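Local atomic coordinates of oxysterol-binding protein homolog 3 (Saccharomyces cerevisiae, PDB entry 4IC4), a protein that carries lipids in a hydrophobic pocket and transfers them between membranes in phosphoinositide-coupled transport, helping to maintain intracellular sterol distribution. Residues K26-R30 with T309-K313; F137-S141 with S380-R384. One frame throughout, in Å; residues are numbered along the deposited sequence.

Contact 1 (K26-R30 with T309-K313); sequences KSVTR and TEIEK
V28 is inserted between E310 and I311, and it carries the apolar contact with I311 and the E310 stem. Its CB comes up to E310 OE2. One branch further, CG1 rests beside the glutamate stem, 3.5 Å from E310 CG, and also reaches I311 CG1 at 3.6 Å. The other methyl, CG2, faces the I311 tip, with CD1 at 3.8 Å, and covers one face of the R30 guanidinium, displaced toward its rim. V28 crosses I311 at about a right angle but passes antiparallel to E310, whose CG stands between the backbone N and carbonyl carbon (chi1 59°) before the chain extends along the valine. The receiving loop, after helix 300-305 of the OSBP-related domain, is shaped by an ST turn: T309 OG1 accepts from I311 N at 3.1 Å. The same OG1 donates to E312 OE1 at 2.7 Å, which directs the hydroxyl, and E312 OE1 accepts from T309 N as well. No direct hydrogen bond joins the two segments; waters do this work. One accepts from T29 N and donates to E310 OE2 (2.8 Å from the water oxygen). Another, in the plane of the R30 guanidinium at its edge, accepts from NH2 and lies 2.7 Å from E312 OE2, bridging the two groups. R30 NH2 also approaches I311 CD1 at 3.6 Å, the two side chains crossing roughly at right angles.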
loop_
_atom_site.group_PDB
_atom_site.type_symbol
_atom_site.label_atom_id
_atom_site.label_comp_id
_atom_site.label_asym_id
_atom_site.label_seq_id
_atom_site.Cartn_x
_atom_site.Cartn_y
_atom_site.Cartn_z
ATOM N N LYS A 26 3.809 -3.008 25.425
ATOM C CA LYS A 26 2.602 -3.882 25.463
ATOM C C LYS A 26 2.448 -4.632 24.146
ATOM O O LYS A 26 3.364 -4.651 23.322
ATOM C CB LYS A 26 1.350 -3.043 25.727
ATOM C CG LYS A 26 1.049 -2.015 24.646
ATOM C CD LYS A 26 -0.159 -1.161 25.009
ATOM C CE LYS A 26 -1.419 -2.001 25.161
ATOM N NZ LYS A 26 -1.780 -2.696 23.896
ATOM N N SER A 27 1.285 -5.245 23.949
ATOM C CA SER A 27 1.020 -6.001 22.731
ATOM C C SER A 27 -0.456 -6.358 22.611
ATOM O O SER A 27 -1.237 -6.137 23.537
ATOM C CB SER A 27 1.848 -7.284 22.722
ATOM O OG SER A 27 1.487 -8.116 23.810
ATOM N N VAL A 28 -0.834 -6.910 21.462
ATOM C CA VAL A 28 -2.216 -7.305 21.231
ATOM C C VAL A 28 -2.307 -8.560 20.373
ATOM O O VAL A 28 -1.472 -8.797 19.498
ATOM C CB VAL A 28 -3.023 -6.185 20.531
ATOM C CG1 VAL A 28 -3.017 -4.926 21.379
ATOM C CG2 VAL A 28 -2.448 -5.910 19.155
ATOM N N THR A 29 -3.328 -9.361 20.641
ATOM C CA THR A 29 -3.565 -10.585 19.892
ATOM C C THR A 29 -4.294 -10.187 18.616
ATOM O O THR A 29 -5.317 -9.506 18.672
ATOM C CB THR A 29 -4.460 -11.558 20.681
ATOM O OG1 THR A 29 -3.839 -11.865 21.936
ATOM C CG2 THR A 29 -4.673 -12.844 19.899
ATOM N N ARG A 30 -3.762 -10.598 17.470
ATOM C CA ARG A 30 -4.392 -10.274 16.196
ATOM C C ARG A 30 -4.981 -11.535 15.571
ATOM O O ARG A 30 -4.531 -12.654 15.850
ATOM C CB ARG A 30 -3.378 -9.607 15.263
ATOM C CG ARG A 30 -2.875 -8.274 15.816
ATOM C CD ARG A 30 -1.843 -7.612 14.910
ATOM N NE ARG A 30 -1.288 -6.420 15.542
ATOM C CZ ARG A 30 -1.929 -5.262 15.659
ATOM N NH1 ARG A 30 -3.160 -5.123 15.178
ATOM N NH2 ARG A 30 -1.346 -4.249 16.288
ATOM N N THR A 309 -8.964 -3.923 17.245
ATOM C CA THR A 309 -8.468 -4.543 18.467
ATOM C C THR A 309 -8.594 -3.528 19.595
ATOM O O THR A 309 -9.142 -2.443 19.402
ATOM C CB THR A 309 -6.978 -4.934 18.353
ATOM O OG1 THR A 309 -6.180 -3.747 18.276
ATOM C CG2 THR A 309 -6.734 -5.798 17.118
ATOM N N GLU A 310 -8.076 -3.873 20.769
ATOM C CA GLU A 310 -8.124 -2.971 21.914
ATOM C C GLU A 310 -7.366 -1.676 21.616
ATOM O O GLU A 310 -7.545 -0.667 22.293
ATOM C CB GLU A 310 -7.512 -3.657 23.139
ATOM C CG GLU A 310 -6.067 -4.074 22.938
ATOM C CD GLU A 310 -5.556 -4.974 24.040
ATOM O OE1 GLU A 310 -5.442 -4.506 25.194
ATOM O OE2 GLU A 310 -5.272 -6.155 23.747
ATOM N N ILE A 311 -6.509 -1.704 20.602
ATOM C CA ILE A 311 -5.753 -0.511 20.248
ATOM C C ILE A 311 -6.678 0.533 19.635
ATOM O O ILE A 311 -6.597 1.717 19.956
ATOM C CB ILE A 311 -4.640 -0.832 19.227
ATOM C CG1 ILE A 311 -3.578 -1.719 19.875
ATOM C CG2 ILE A 311 -4.018 0.464 18.707
ATOM C CD1 ILE A 311 -2.488 -2.148 18.926
ATOM N N GLU A 312 -7.576 0.075 18.770
ATOM C CA GLU A 312 -8.500 0.962 18.074
ATOM C C GLU A 312 -9.858 1.178 18.730
ATOM O O GLU A 312 -10.479 2.227 18.535
ATOM C CB GLU A 312 -8.750 0.450 16.648
ATOM C CG GLU A 312 -7.528 0.376 15.737
ATOM C CD GLU A 312 -6.685 -0.872 15.953
ATOM O OE1 GLU A 312 -7.181 -1.846 16.563
ATOM O OE2 GLU A 312 -5.524 -0.887 15.498
ATOM N N LYS A 313 -10.325 0.195 19.496
ATOM C CA LYS A 313 -11.645 0.271 20.117
ATOM C C LYS A 313 -11.934 1.567 20.858
ATOM O O LYS A 313 -11.289 1.881 21.861
ATOM C CB LYS A 313 -11.872 -0.915 21.069
ATOM C CG LYS A 313 -13.270 -0.933 21.691
ATOM C CD LYS A 313 -13.434 -2.051 22.713
ATOM C CE LYS A 313 -14.803 -1.995 23.379
ATOM N NZ LYS A 313 -14.940 -3.016 24.460
HETATM O O HOH W 1 -4.826 -8.747 22.832
HETATM O O HOH W 2 -5.849 -3.537 14.487
HETATM O O HOH W 3 -3.101 -2.041 15.872
#

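Contact 2 (F137-S141 with S380-R384); sequences FRLIS and SYWER
R138 NE forms a salt bridge with E156 OE2 while lying over W382, whose NE1 is 3.5 Å from it. The rest of the guanidinium continues across the indole: its plane is only 7° from that of the ring, and CZ sits 3.6 Å from the centroid of the five-membered ring, a cation-pi stack. Behind it, R138 CD makes a CH-pi contact with the six-membered ring. The extended chain (chi2 -178°) lays CD and the guanidinium along the indole, the two side chains running in opposite directions. The other indole face receives Y381 CD2, so the ring is sandwiched, and L139 O meets its edge at W382 CZ2, 3.5 Å away. I140 serves the tyrosine: CD1 stands over the middle of the Y381 ring, 3.3 Å from the centroid and 5° off the normal, a CH-pi contact almost straight above the face. An alanine in place of W382 would probably leave the R138 guanidinium without its flat support and open a gap between R138 and Y381. S380 N-caps helix 381-386 through E383 N. That short helix packs against strand 137-145 and both its antiparallel neighbours in the beta barrel of the OSBP-related domain: W382 touches I131 of strand 127-132 and E156 of strand 150-157, Y381 OH bonds to E129, and Y374 of strand 371-374 borders Y381 and I140.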
loop_
_atom_site.group_PDB
_atom_site.type_symbol
_atom_site.label_atom_id
_atom_site.label_comp_id
_atom_site.label_asym_id
_atom_site.label_seq_id
_atom_site.Cartn_x
_atom_site.Cartn_y
_atom_site.Cartn_z
ATOM N N PHE A 137 6.129 1.398 15.250
ATOM C CA PHE A 137 5.694 2.509 14.415
ATOM C C PHE A 137 4.194 2.720 14.404
ATOM O O PHE A 137 3.418 1.865 14.831
ATOM C CB PHE A 137 6.193 2.329 12.971
ATOM C CG PHE A 137 5.381 1.351 12.148
ATOM C CD1 PHE A 137 4.184 1.743 11.551
ATOM C CD2 PHE A 137 5.831 0.048 11.948
ATOM C CE1 PHE A 137 3.448 0.852 10.763
ATOM C CE2 PHE A 137 5.105 -0.851 11.164
ATOM C CZ PHE A 137 3.911 -0.449 10.569
ATOM N N ARG A 138 3.799 3.891 13.932
ATOM C CA ARG A 138 2.393 4.216 13.794
ATOM C C ARG A 138 2.274 4.912 12.455
ATOM O O ARG A 138 3.197 5.596 12.007
ATOM C CB ARG A 138 1.909 5.132 14.914
ATOM C CG ARG A 138 2.509 6.518 14.900
ATOM C CD ARG A 138 2.000 7.311 16.083
ATOM N NE ARG A 138 2.466 8.691 16.062
ATOM C CZ ARG A 138 2.313 9.538 17.073
ATOM N NH1 ARG A 138 1.708 9.138 18.183
ATOM N NH2 ARG A 138 2.760 10.781 16.972
ATOM N N LEU A 139 1.132 4.732 11.817
ATOM C CA LEU A 139 0.901 5.324 10.521
ATOM C C LEU A 139 -0.487 5.930 10.463
ATOM O O LEU A 139 -1.423 5.418 11.078
ATOM C CB LEU A 139 1.045 4.234 9.452
ATOM C CG LEU A 139 0.607 4.441 8.001
ATOM C CD1 LEU A 139 1.275 3.373 7.135
ATOM C CD2 LEU A 139 -0.910 4.359 7.875
ATOM N N ILE A 140 -0.606 7.052 9.762
ATOM C CA ILE A 140 -1.904 7.669 9.546
ATOM C C ILE A 140 -1.974 7.988 8.052
ATOM O O ILE A 140 -0.976 8.370 7.439
ATOM C CB ILE A 140 -2.118 8.961 10.384
ATOM C CG1 ILE A 140 -3.505 9.538 10.078
ATOM C CG2 ILE A 140 -1.052 9.995 10.070
ATOM C CD1 ILE A 140 -4.656 8.593 10.380
ATOM N N SER A 141 -3.144 7.787 7.460
ATOM C CA SER A 141 -3.338 8.058 6.046
ATOM C C SER A 141 -4.722 8.654 5.823
ATOM O O SER A 141 -5.635 8.453 6.629
ATOM C CB SER A 141 -3.175 6.774 5.226
ATOM O OG SER A 141 -4.144 5.794 5.563
ATOM N N SER A 380 -3.776 17.984 15.297
ATOM C CA SER A 380 -3.192 16.943 14.460
ATOM C C SER A 380 -3.930 15.645 14.773
ATOM O O SER A 380 -4.601 15.540 15.800
ATOM C CB SER A 380 -1.705 16.769 14.770
ATOM O OG SER A 380 -1.505 16.265 16.081
ATOM N N TYR A 381 -3.807 14.657 13.895
ATOM C CA TYR A 381 -4.477 13.384 14.120
ATOM C C TYR A 381 -4.114 12.750 15.459
ATOM O O TYR A 381 -4.991 12.393 16.244
ATOM C CB TYR A 381 -4.137 12.382 13.013
ATOM C CG TYR A 381 -4.919 11.091 13.134
ATOM C CD1 TYR A 381 -6.207 10.993 12.615
ATOM C CD2 TYR A 381 -4.385 9.982 13.802
ATOM C CE1 TYR A 381 -6.953 9.822 12.752
ATOM C CE2 TYR A 381 -5.123 8.808 13.952
ATOM C CZ TYR A 381 -6.407 8.736 13.420
ATOM O OH TYR A 381 -7.161 7.589 13.548
ATOM N N TRP A 382 -2.821 12.604 15.720
ATOM C CA TRP A 382 -2.396 11.956 16.951
ATOM C C TRP A 382 -2.719 12.742 18.215
ATOM O O TRP A 382 -2.948 12.143 19.265
ATOM C CB TRP A 382 -0.909 11.601 16.865
ATOM C CG TRP A 382 -0.631 10.653 15.730
ATOM C CD1 TRP A 382 0.099 10.912 14.608
ATOM C CD2 TRP A 382 -1.135 9.318 15.582
ATOM N NE1 TRP A 382 0.079 9.825 13.766
ATOM C CE2 TRP A 382 -0.673 8.832 14.337
ATOM C CE3 TRP A 382 -1.936 8.485 16.376
ATOM C CZ2 TRP A 382 -0.985 7.547 13.868
ATOM C CZ3 TRP A 382 -2.246 7.206 15.909
ATOM C CH2 TRP A 382 -1.770 6.753 14.664
ATOM N N GLU A 383 -2.748 14.069 18.130
ATOM C CA GLU A 383 -3.103 14.853 19.307
ATOM C C GLU A 383 -4.601 14.714 19.584
ATOM O O GLU A 383 -5.012 14.555 20.734
ATOM C CB GLU A 383 -2.718 16.326 19.125
ATOM C CG GLU A 383 -1.230 16.593 19.329
ATOM C CD GLU A 383 -0.735 16.106 20.685
ATOM O OE1 GLU A 383 -1.292 16.536 21.717
ATOM O OE2 GLU A 383 0.210 15.292 20.718
ATOM N N ARG A 384 -5.416 14.764 18.531
ATOM C CA ARG A 384 -6.865 14.614 18.667
ATOM C C ARG A 384 -7.207 13.247 19.261
ATOM O O ARG A 384 -8.051 13.125 20.144
ATOM C CB ARG A 384 -7.545 14.707 17.296
ATOM C CG ARG A 384 -7.683 16.096 16.687
ATOM C CD ARG A 384 -8.015 15.934 15.198
ATOM N NE ARG A 384 -8.378 17.167 14.497
ATOM C CZ ARG A 384 -9.604 17.683 14.465
ATOM N NH1 ARG A 384 -9.833 18.801 13.790
ATOM N NH2 ARG A 384 -10.600 17.094 15.114
#

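In the fold
Along the chain the segments alternate: 26-30, 137-141, 309-313, then 380-384, so the two contacts cross in sequence. Their centres are 16 Å apart and their nearest atoms about 8 Å, without touching. Strand 127-132 relates them, since its I131 is met by I311 from contact 1 and by W382 from contact 2. A second link is the hydrogen bond from R385 NH2, on helix 381-386, to I311 O. Contact 1, at the surface, joins the N-terminal segment 26-30 to the loop after helix 300-305; contact 2, buried, lays the C-terminal helix 381-386 on strand 137-145. Both lie away from the residues that bind phosphatidylinositol 4-phosphate.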